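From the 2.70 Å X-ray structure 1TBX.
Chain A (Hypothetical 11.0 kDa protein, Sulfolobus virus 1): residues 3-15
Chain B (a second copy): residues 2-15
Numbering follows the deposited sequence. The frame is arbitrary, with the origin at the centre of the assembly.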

# COMPACT_ATOMS: atom_id res chain seq x y z
N SER A 3 6.01 -11.16 -1.59
CA SER A 3 5.50 -10.91 -2.97
C SER A 3 4.38 -9.82 -3.04
O SER A 3 3.74 -9.48 -2.03
CB SER A 3 5.00 -12.22 -3.58
OG SER A 3 3.67 -12.42 -3.17
N THR A 4 4.15 -9.29 -4.26
CA THR A 4 3.37 -8.04 -4.47
C THR A 4 3.98 -6.85 -3.73
O THR A 4 3.98 -6.82 -2.49
CB THR A 4 1.87 -8.23 -4.11
OG1 THR A 4 1.31 -9.17 -5.03
CG2 THR A 4 1.05 -6.96 -4.39
N PRO A 5 4.50 -5.88 -4.50
CA PRO A 5 4.88 -4.54 -3.98
C PRO A 5 3.51 -3.92 -3.76
O PRO A 5 2.64 -4.24 -4.57
CB PRO A 5 5.58 -3.90 -5.17
CG PRO A 5 5.68 -4.99 -6.24
CD PRO A 5 4.68 -6.02 -5.96
N PHE A 6 3.20 -3.08 -2.80
CA PHE A 6 3.74 -1.89 -2.30
C PHE A 6 2.75 -1.94 -1.11
O PHE A 6 2.82 -1.17 -0.14
CB PHE A 6 3.19 -0.76 -3.18
CG PHE A 6 4.10 -0.33 -4.30
CD1 PHE A 6 4.19 -1.07 -5.47
CD2 PHE A 6 4.84 0.84 -4.20
CE1 PHE A 6 5.04 -0.67 -6.51
CE2 PHE A 6 5.66 1.24 -5.23
CZ PHE A 6 5.76 0.48 -6.39
N PHE A 7 1.76 -2.85 -1.26
CA PHE A 7 0.68 -3.12 -0.33
C PHE A 7 0.84 -4.48 0.30
O PHE A 7 1.13 -5.48 -0.36
CB PHE A 7 -0.68 -3.10 -1.05
CG PHE A 7 -0.83 -1.99 -2.05
CD1 PHE A 7 -0.60 -2.22 -3.40
CD2 PHE A 7 -1.17 -0.70 -1.64
CE1 PHE A 7 -0.74 -1.19 -4.35
CE2 PHE A 7 -1.30 0.35 -2.59
CZ PHE A 7 -1.08 0.10 -3.95
N TYR A 8 0.65 -4.53 1.60
CA TYR A 8 0.56 -5.77 2.31
C TYR A 8 -0.83 -6.38 2.08
O TYR A 8 -1.72 -5.71 1.55
CB TYR A 8 0.72 -5.47 3.79
CG TYR A 8 2.13 -5.36 4.27
CD1 TYR A 8 2.75 -4.12 4.45
CD2 TYR A 8 2.84 -6.50 4.60
CE1 TYR A 8 4.04 -4.03 4.95
CE2 TYR A 8 4.11 -6.41 5.09
CZ TYR A 8 4.71 -5.19 5.26
OH TYR A 8 6.01 -5.16 5.77
N PRO A 9 -1.02 -7.64 2.48
CA PRO A 9 -2.33 -8.30 2.32
C PRO A 9 -3.50 -7.59 2.98
O PRO A 9 -4.58 -7.49 2.39
CB PRO A 9 -2.10 -9.66 2.94
CG PRO A 9 -0.65 -9.91 2.59
CD PRO A 9 0.01 -8.57 3.00
N GLU A 10 -3.28 -7.09 4.19
CA GLU A 10 -4.31 -6.37 4.91
C GLU A 10 -4.87 -5.23 4.05
O GLU A 10 -6.09 -4.98 4.02
CB GLU A 10 -3.65 -5.87 6.16
CG GLU A 10 -2.29 -6.54 6.31
CD GLU A 10 -1.19 -5.56 6.60
OE1 GLU A 10 -1.52 -4.38 6.72
OE2 GLU A 10 0.00 -5.93 6.74
N ALA A 11 -3.97 -4.56 3.32
CA ALA A 11 -4.38 -3.48 2.42
C ALA A 11 -5.23 -4.00 1.26
O ALA A 11 -6.29 -3.45 0.96
CB ALA A 11 -3.17 -2.70 1.92
N ILE A 12 -4.79 -5.06 0.58
CA ILE A 12 -5.58 -5.58 -0.53
C ILE A 12 -6.97 -6.04 -0.05
O ILE A 12 -7.99 -5.61 -0.62
CB ILE A 12 -4.84 -6.71 -1.22
CG1 ILE A 12 -3.52 -6.18 -1.73
CG2 ILE A 12 -5.65 -7.22 -2.39
CD1 ILE A 12 -2.48 -7.23 -1.93
N VAL A 13 -6.99 -6.88 0.99
CA VAL A 13 -8.18 -7.48 1.51
C VAL A 13 -9.12 -6.36 1.89
O VAL A 13 -10.26 -6.33 1.48
CB VAL A 13 -7.86 -8.35 2.71
CG1 VAL A 13 -9.16 -8.82 3.37
CG2 VAL A 13 -6.86 -9.57 2.31
N LEU A 14 -8.62 -5.37 2.60
CA LEU A 14 -9.46 -4.23 2.95
C LEU A 14 -10.10 -3.52 1.73
O LEU A 14 -11.32 -3.26 1.71
CB LEU A 14 -8.64 -3.25 3.81
CG LEU A 14 -9.50 -2.28 4.63
CD1 LEU A 14 -10.51 -3.10 5.41
CD2 LEU A 14 -8.65 -1.37 5.54
N ALA A 15 -9.29 -3.20 0.73
CA ALA A 15 -9.74 -2.53 -0.47
C ALA A 15 -10.83 -3.34 -1.14
O ALA A 15 -11.85 -2.80 -1.54
CB ALA A 15 -8.59 -2.36 -1.43
N LYS B 2 7.10 -6.48 8.68
CA LYS B 2 8.35 -6.02 9.37
C LYS B 2 8.06 -4.98 10.48
O LYS B 2 8.25 -5.27 11.68
CB LYS B 2 9.39 -5.48 8.36
CG LYS B 2 10.48 -6.48 7.95
CD LYS B 2 11.51 -6.72 9.04
CE LYS B 2 11.23 -8.03 9.78
NZ LYS B 2 12.03 -8.11 11.05
N SER B 3 7.64 -3.78 10.07
CA SER B 3 7.20 -2.73 10.99
C SER B 3 5.73 -2.34 10.72
O SER B 3 4.82 -2.96 11.29
CB SER B 3 8.15 -1.50 11.01
OG SER B 3 8.99 -1.37 9.85
N THR B 4 5.52 -1.36 9.83
CA THR B 4 4.23 -0.72 9.57
C THR B 4 3.27 -1.67 8.84
O THR B 4 3.71 -2.40 7.95
CB THR B 4 4.47 0.61 8.78
OG1 THR B 4 5.23 1.51 9.61
CG2 THR B 4 3.15 1.37 8.46
N PRO B 5 1.99 -1.67 9.23
CA PRO B 5 0.98 -2.53 8.59
C PRO B 5 0.66 -2.31 7.10
O PRO B 5 0.85 -3.27 6.37
CB PRO B 5 -0.28 -2.34 9.45
CG PRO B 5 0.11 -1.54 10.63
CD PRO B 5 1.41 -0.90 10.35
N PHE B 6 0.14 -1.21 6.60
CA PHE B 6 -0.55 -1.53 5.35
C PHE B 6 0.32 -1.46 4.13
O PHE B 6 0.05 -2.03 3.06
CB PHE B 6 -1.79 -0.69 5.19
CG PHE B 6 -2.87 -1.08 6.10
CD1 PHE B 6 -2.80 -0.75 7.47
CD2 PHE B 6 -3.96 -1.80 5.62
CE1 PHE B 6 -3.80 -1.12 8.34
CE2 PHE B 6 -4.99 -2.18 6.47
CZ PHE B 6 -4.91 -1.84 7.85
N PHE B 7 1.42 -0.77 4.36
CA PHE B 7 2.27 -0.26 3.32
C PHE B 7 3.70 -0.81 3.49
O PHE B 7 4.29 -0.75 4.59
CB PHE B 7 2.28 1.25 3.47
CG PHE B 7 0.92 1.89 3.47
CD1 PHE B 7 0.42 2.47 4.62
CD2 PHE B 7 0.18 1.98 2.29
CE1 PHE B 7 -0.84 3.13 4.62
CE2 PHE B 7 -1.10 2.61 2.27
CZ PHE B 7 -1.60 3.18 3.45
N TYR B 8 4.23 -1.34 2.40
CA TYR B 8 5.65 -1.71 2.29
C TYR B 8 6.50 -0.47 2.15
O TYR B 8 6.06 0.52 1.53
CB TYR B 8 5.86 -2.51 1.03
CG TYR B 8 5.48 -3.95 1.14
CD1 TYR B 8 4.27 -4.42 0.59
CD2 TYR B 8 6.31 -4.86 1.78
CE1 TYR B 8 3.92 -5.76 0.68
CE2 TYR B 8 5.96 -6.19 1.90
CZ TYR B 8 4.77 -6.64 1.35
OH TYR B 8 4.46 -7.99 1.46
N PRO B 9 7.72 -0.51 2.70
CA PRO B 9 8.66 0.62 2.58
C PRO B 9 8.67 1.35 1.19
O PRO B 9 8.60 2.63 1.19
CB PRO B 9 10.02 0.02 2.98
CG PRO B 9 9.73 -1.36 3.65
CD PRO B 9 8.25 -1.63 3.52
N GLU B 10 8.71 0.60 0.07
CA GLU B 10 8.58 1.20 -1.28
C GLU B 10 7.44 2.19 -1.34
O GLU B 10 7.58 3.25 -1.94
CB GLU B 10 8.18 0.22 -2.38
CG GLU B 10 8.81 -1.13 -2.43
CD GLU B 10 8.23 -2.02 -1.41
OE1 GLU B 10 8.84 -2.05 -0.31
OE2 GLU B 10 7.19 -2.66 -1.70
N ALA B 11 6.28 1.76 -0.84
CA ALA B 11 5.10 2.60 -0.89
C ALA B 11 5.34 3.88 -0.08
O ALA B 11 5.05 4.99 -0.55
CB ALA B 11 3.87 1.84 -0.38
N ILE B 12 5.89 3.73 1.12
CA ILE B 12 6.15 4.90 1.94
C ILE B 12 7.18 5.82 1.25
O ILE B 12 6.98 7.04 1.15
CB ILE B 12 6.63 4.48 3.29
CG1 ILE B 12 5.62 3.55 3.92
CG2 ILE B 12 6.85 5.72 4.19
CD1 ILE B 12 6.22 2.66 5.03
N VAL B 13 8.27 5.22 0.78
CA VAL B 13 9.31 5.98 0.14
C VAL B 13 8.74 6.77 -1.03
O VAL B 13 8.88 8.00 -1.10
CB VAL B 13 10.54 5.10 -0.24
CG1 VAL B 13 11.52 5.89 -1.07
CG2 VAL B 13 11.24 4.58 1.06
N LEU B 14 8.06 6.10 -1.92
CA LEU B 14 7.51 6.75 -3.08
C LEU B 14 6.53 7.89 -2.72
O LEU B 14 6.60 9.00 -3.29
CB LEU B 14 6.84 5.70 -3.95
CG LEU B 14 6.53 6.14 -5.36
CD1 LEU B 14 7.84 6.34 -6.05
CD2 LEU B 14 5.71 5.08 -6.08
N ALA B 15 5.62 7.62 -1.78
CA ALA B 15 4.66 8.62 -1.32
C ALA B 15 5.39 9.88 -0.82
O ALA B 15 5.07 11.01 -1.21
CB ALA B 15 3.76 8.03 -0.25

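The contact is built on a reciprocal pair of backbone hydrogen bonds. Tyr B8 N donates to Phe A6 O at 2.9 Å, and Tyr A8 N donates to Phe B6 O at 3.0 Å, with N-H...O angles of 158° and 169°, respectively. They bracket a single bridge at Phe A7 and Phe B7, whose CA atoms lie 4.9 Å apart while their side chains point away.

Each tyrosine backbone works in two directions. Its N is spent across the contact, and its O turns back into its own helix, accepting from Ile A12 N in one copy (3.3 Å to Tyr A8 O) and from Ile B12 N in the other (3.2 Å to Tyr B8 O). The N-cap residue thus joins the crossing to the helix start. The two rings stack face to face, centroids 3.9 Å apart and planes 11° from parallel.

Apolar packing flanks this polar centre: Phe A6 CE2 meets Leu B14 CD2 at 3.9 Å, and Leu A14 CD2 meets Phe B6 CE2 at the same distance.

The remaining polar contacts are less symmetric. Lys B2 N gives Tyr A8 OH a weak hydrogen bond at 3.4 Å. Glu A10 OE1 sits over a face of the Phe B6 ring and 2.6 Å from Pro B5 O, an approach whose protonation the model leaves open; Glu B10 makes no matching approach to Pro A5 O, though its OE2 lies 3.6 Å from Phe A6 CA, much as Glu A10 OE1 lies 3.3 Å from Phe B6 CA.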